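Local coordinates for protein TRAP dicarboxylate transporter, DctP subunit (Ochrobactrum anthropi, PDB 4P47) that probably captures a solute in the periplasm, likely a small carboxylate, and delivers it to the membrane part of a TRAP transporter, at residues A52-V55 with K56-S59; K247-D250 with R251-D254. All coordinates share one frame; numbering follows the deposited sequence.

From the N terminus, interaction 1 comes first: it spans the last turns of helix 43-58, the helix of the beta-alpha-beta unit formed with strands 30-35 and 63-68, and the residue just past its end. Interaction 2 follows much later, where helix 246-249 ends and the chain turns toward the long helix 254-288. The two are in series, neither nested nor crossed, and each closes only a local turn. The centres of interactions 1 and 2 are about 17 Å apart and the nearest atoms of interactions 1 and 2 about 9 Å apart, without touching. Helix 254-288 relates them: Leu54 and Val55 pack on Ala263, while Leu252 packs nearer its start on Lys257 and Ile260. Strand 30-35 also meets Phe248 and Leu252.

Interaction 1: residues A52-V55 with K56-S59; sequences AELV and KEKS
Glu53 and Glu57, one helical turn apart, bring their carboxylates together with Glu53 OE2 only 2.5 Å from Glu57 OE2. The planes are 73° apart, and the approach is made by one oxygen of each, not by flat stacking of the groups. Glu53 folds into this position by a bend at chi2 (59°), whereas Glu57 runs extended beyond CG. A water joins the group to a cation: it lies 3.1 Å from Glu53 OE2, to which it donates, and accepts from Lys56 NZ at 2.8 Å. Beneath the side chains, the helix backbone pairs Glu57 N with Glu53 O at 3.0 Å.

At the C-terminal end of helix 43-58, Val55 O is gripped twice by Ser59. The hydroxyl OG of Ser59 donates to Val55 O at 2.7 Å, and Ser59 N reaches the same Val55 O at 3.0 Å from the other face of the carbonyl plane. With chi1 at 69°, OG sits between its own backbone N and carbonyl carbon, turned back over the last turn; it is also bonded to Ile63 N, at the start of strand 63-68. Leu54 and Val55 pack on helix 254-288, where Lys58 NZ finds its bond with Gln262, and Val55 also packs on strand 63-68. Helix 43-58 of the beta-alpha-beta unit is thus covered on its apolar side by both elements.

An oxygen pair as close as that of Glu53 and Glu57 implies that one acid probably keeps a proton and donates it, with the water-linked Lys56 likely to moderate the remaining negative charge.

Interaction 2: residues K247-D250 with R251-D254; sequences KFWD and RLND
A type I beta turn from Trp249 to Leu252 carries the chain out of the short helix 246-249 toward helix 254-288, and Leu252 closes it by donating from N to Trp249 O at 2.9 Å. One residue earlier, Arg251 N bonds to Phe248 O at 3.0 Å.

The turn folds Leu252 back against two aromatic side chains. Its CD1 lies 3.9 Å from Phe248 CE2, and the same Leu252 CD1 is 4.0 Å from Trp249 CE3, so one branch touches both rings; Leu252 CD2 lies near Phe248 CZ. With CG opposite its backbone N (chi1 -179°), Phe248 carries its ring to these methyls. Leu252 crosses Trp249 at about a right angle, and Phe248 obliquely. Outward, Phe248 packs on strand 30-35, Trp249 on strand 141-156, and Leu252 on helix 254-288, whose Lys257 also makes a cation-pi contact with Trp249. Asn253 is the N-cap of that helix.

On the exposed flank, Lys247 and Arg251 run side by side in the same direction, with Lys247 NZ 3.6 Å from Arg251 NH1. Arg251 NH1 also makes a weak bond to Lys247 O at 3.4 Å, the carbonyl oxygen lying at the guanidinium edge; solvent on this exposed side probably screens the two like charges. Across the turn, one water donates to Asp250 O and to Leu252 O, each at 2.8 Å.

Interaction 1: residues A52-V55 with K56-S59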
loop_
_atom_site.group_PDB
_atom_site.type_symbol
_atom_site.label_atom_id
_atom_site.label_comp_id
_atom_site.label_asym_id
_atom_site.label_seq_id
_atom_site.Cartn_x
_atom_site.Cartn_y
_atom_site.Cartn_z
ATOM N N ALA A 52 -0.663 -18.976 6.925
ATOM C CA ALA A 52 -0.746 -20.407 6.604
ATOM C C ALA A 52 -0.565 -21.267 7.856
ATOM O O ALA A 52 -1.266 -22.254 8.048
ATOM C CB ALA A 52 0.301 -20.771 5.551
ATOM N N GLU A 53 0.382 -20.897 8.701
ATOM C CA GLU A 53 0.656 -21.675 9.901
ATOM C C GLU A 53 -0.489 -21.603 10.891
ATOM O O GLU A 53 -0.862 -22.605 11.508
ATOM C CB GLU A 53 1.947 -21.201 10.551
ATOM C CG GLU A 53 2.273 -21.896 11.865
ATOM C CD GLU A 53 2.419 -23.430 11.765
ATOM O OE1 GLU A 53 2.778 -23.957 10.683
ATOM O OE2 GLU A 53 2.183 -24.134 12.787
ATOM N N LEU A 54 -1.068 -20.418 11.037
ATOM C CA LEU A 54 -2.214 -20.254 11.924
ATOM C C LEU A 54 -3.413 -21.048 11.434
ATOM O O LEU A 54 -4.129 -21.659 12.214
ATOM C CB LEU A 54 -2.571 -18.771 12.062
ATOM C CG LEU A 54 -1.521 -17.939 12.795
ATOM C CD1 LEU A 54 -1.927 -16.461 12.730
ATOM C CD2 LEU A 54 -1.366 -18.413 14.227
ATOM N N VAL A 55 -3.657 -21.057 10.139
ATOM C CA VAL A 55 -4.751 -21.833 9.616
ATOM C C VAL A 55 -4.529 -23.344 9.836
ATOM O O VAL A 55 -5.456 -24.086 10.179
ATOM C CB VAL A 55 -4.964 -21.514 8.115
ATOM C CG1 VAL A 55 -5.942 -22.474 7.483
ATOM C CG2 VAL A 55 -5.470 -20.074 7.953
ATOM N N LYS A 56 -3.300 -23.799 9.623
ATOM C CA LYS A 56 -2.933 -25.189 9.822
ATOM C C LYS A 56 -3.187 -25.592 11.276
ATOM O O LYS A 56 -3.753 -26.648 11.541
ATOM C CB LYS A 56 -1.466 -25.352 9.439
ATOM C CG LYS A 56 -0.885 -26.748 9.643
ATOM C CD LYS A 56 0.473 -26.818 8.925
ATOM C CE LYS A 56 1.063 -28.213 8.888
ATOM N NZ LYS A 56 1.492 -28.616 10.228
ATOM N N GLU A 57 -2.795 -24.735 12.209
ATOM C CA GLU A 57 -2.949 -25.022 13.631
ATOM C C GLU A 57 -4.416 -25.033 14.020
ATOM O O GLU A 57 -4.917 -26.002 14.599
ATOM C CB GLU A 57 -2.170 -24.004 14.469
ATOM C CG GLU A 57 -0.659 -24.162 14.363
ATOM C CD GLU A 57 0.113 -22.988 14.953
ATOM O OE1 GLU A 57 -0.513 -22.057 15.519
ATOM O OE2 GLU A 57 1.356 -22.969 14.823
ATOM N N LYS A 58 -5.129 -23.976 13.653
ATOM C CA LYS A 58 -6.503 -23.804 14.107
ATOM C C LYS A 58 -7.422 -24.841 13.524
ATOM O O LYS A 58 -8.428 -25.188 14.139
ATOM C CB LYS A 58 -7.006 -22.418 13.702
ATOM C CG LYS A 58 -6.394 -21.289 14.481
ATOM C CD LYS A 58 -6.790 -19.943 13.831
ATOM C CE LYS A 58 -6.224 -18.746 14.567
ATOM N NZ LYS A 58 -6.935 -18.422 15.816
ATOM N N SER A 59 -7.088 -25.347 12.341
ATOM C CA SER A 59 -7.903 -26.350 11.668
ATOM C C SER A 59 -7.443 -27.782 11.946
ATOM O O SER A 59 -7.991 -28.726 11.387
ATOM C CB SER A 59 -7.905 -26.146 10.138
ATOM O OG SER A 59 -6.650 -26.431 9.549
HETATM O O HOH W 1 0.785 -26.910 12.294
#

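Interaction 2: residues K247-D250 with R251-D254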
loop_
_atom_site.group_PDB
_atom_site.type_symbol
_atom_site.label_atom_id
_atom_site.label_comp_id
_atom_site.label_asym_id
_atom_site.label_seq_id
_atom_site.Cartn_x
_atom_site.Cartn_y
_atom_site.Cartn_z
ATOM N N LYS A 247 -16.792 -17.308 -4.626
ATOM C CA LYS A 247 -17.223 -18.642 -5.063
ATOM C C LYS A 247 -16.750 -19.704 -4.055
ATOM O O LYS A 247 -17.498 -20.589 -3.654
ATOM C CB LYS A 247 -16.671 -18.921 -6.457
ATOM C CG LYS A 247 -17.198 -20.165 -7.129
ATOM C CD LYS A 247 -16.971 -20.085 -8.639
ATOM C CE LYS A 247 -17.421 -21.354 -9.352
ATOM N NZ LYS A 247 -18.738 -21.835 -8.856
ATOM N N PHE A 248 -15.488 -19.609 -3.640
ATOM C CA PHE A 248 -14.935 -20.509 -2.625
ATOM C C PHE A 248 -15.516 -20.308 -1.210
ATOM O O PHE A 248 -15.909 -21.262 -0.538
ATOM C CB PHE A 248 -13.403 -20.347 -2.586
ATOM C CG PHE A 248 -12.710 -21.247 -1.600
ATOM C CD1 PHE A 248 -12.569 -22.599 -1.871
ATOM C CD2 PHE A 248 -12.155 -20.745 -0.431
ATOM C CE1 PHE A 248 -11.910 -23.438 -0.985
ATOM C CE2 PHE A 248 -11.508 -21.593 0.465
ATOM C CZ PHE A 248 -11.396 -22.937 0.184
ATOM N N TRP A 249 -15.566 -19.056 -0.769
ATOM C CA TRP A 249 -16.133 -18.674 0.522
ATOM C C TRP A 249 -17.545 -19.204 0.710
ATOM O O TRP A 249 -17.863 -19.702 1.774
ATOM C CB TRP A 249 -16.151 -17.148 0.598
ATOM C CG TRP A 249 -16.485 -16.529 1.904
ATOM C CD1 TRP A 249 -17.637 -15.857 2.218
ATOM C CD2 TRP A 249 -15.658 -16.476 3.069
ATOM N NE1 TRP A 249 -17.565 -15.387 3.503
ATOM C CE2 TRP A 249 -16.360 -15.749 4.046
ATOM C CE3 TRP A 249 -14.377 -16.948 3.375
ATOM C CZ2 TRP A 249 -15.844 -15.501 5.304
ATOM C CZ3 TRP A 249 -13.870 -16.692 4.636
ATOM C CH2 TRP A 249 -14.596 -15.972 5.573
ATOM N N ASP A 250 -18.368 -19.119 -0.333
ATOM C CA ASP A 250 -19.771 -19.531 -0.235
ATOM C C ASP A 250 -19.919 -21.018 0.018
ATOM O O ASP A 250 -20.957 -21.460 0.509
ATOM C CB ASP A 250 -20.547 -19.110 -1.484
ATOM C CG ASP A 250 -20.886 -17.632 -1.489
ATOM O OD1 ASP A 250 -20.844 -17.002 -0.414
ATOM O OD2 ASP A 250 -21.230 -17.114 -2.562
ATOM N N ARG A 251 -18.882 -21.787 -0.289
ATOM C CA ARG A 251 -18.906 -23.226 -0.043
ATOM C C ARG A 251 -18.434 -23.591 1.357
ATOM O O ARG A 251 -18.509 -24.742 1.751
ATOM C CB ARG A 251 -18.034 -23.963 -1.050
ATOM C CG ARG A 251 -18.561 -23.993 -2.455
ATOM C CD ARG A 251 -17.466 -24.497 -3.389
ATOM N NE ARG A 251 -17.990 -25.124 -4.599
ATOM C CZ ARG A 251 -18.635 -24.478 -5.566
ATOM N NH1 ARG A 251 -18.860 -23.173 -5.469
ATOM N NH2 ARG A 251 -19.065 -25.142 -6.629
ATOM N N LEU A 252 -17.915 -22.631 2.105
ATOM C CA LEU A 252 -17.401 -22.926 3.435
ATOM C C LEU A 252 -18.459 -22.821 4.517
ATOM O O LEU A 252 -19.442 -22.098 4.353
ATOM C CB LEU A 252 -16.261 -21.955 3.773
ATOM C CG LEU A 252 -15.029 -21.962 2.858
ATOM C CD1 LEU A 252 -14.050 -20.887 3.355
ATOM C CD2 LEU A 252 -14.357 -23.334 2.789
ATOM N N ASN A 253 -18.244 -23.525 5.624
ATOM C CA ASN A 253 -19.102 -23.378 6.793
ATOM C C ASN A 253 -18.557 -22.330 7.772
ATOM O O ASN A 253 -17.471 -21.790 7.579
ATOM C CB ASN A 253 -19.370 -24.733 7.474
ATOM C CG ASN A 253 -18.113 -25.392 8.043
ATOM O OD1 ASN A 253 -17.262 -24.737 8.658
ATOM N ND2 ASN A 253 -18.000 -26.713 7.849
ATOM N N ASP A 254 -19.316 -22.011 8.810
ATOM C CA ASP A 254 -18.939 -20.923 9.697
ATOM C C ASP A 254 -17.653 -21.200 10.465
ATOM O O ASP A 254 -16.896 -20.275 10.755
ATOM C CB ASP A 254 -20.077 -20.613 10.664
ATOM C CG ASP A 254 -21.223 -19.911 9.982
ATOM O OD1 ASP A 254 -21.022 -19.384 8.865
ATOM O OD2 ASP A 254 -22.331 -19.869 10.565
HETATM O O HOH W 2 -21.450 -23.147 2.631
#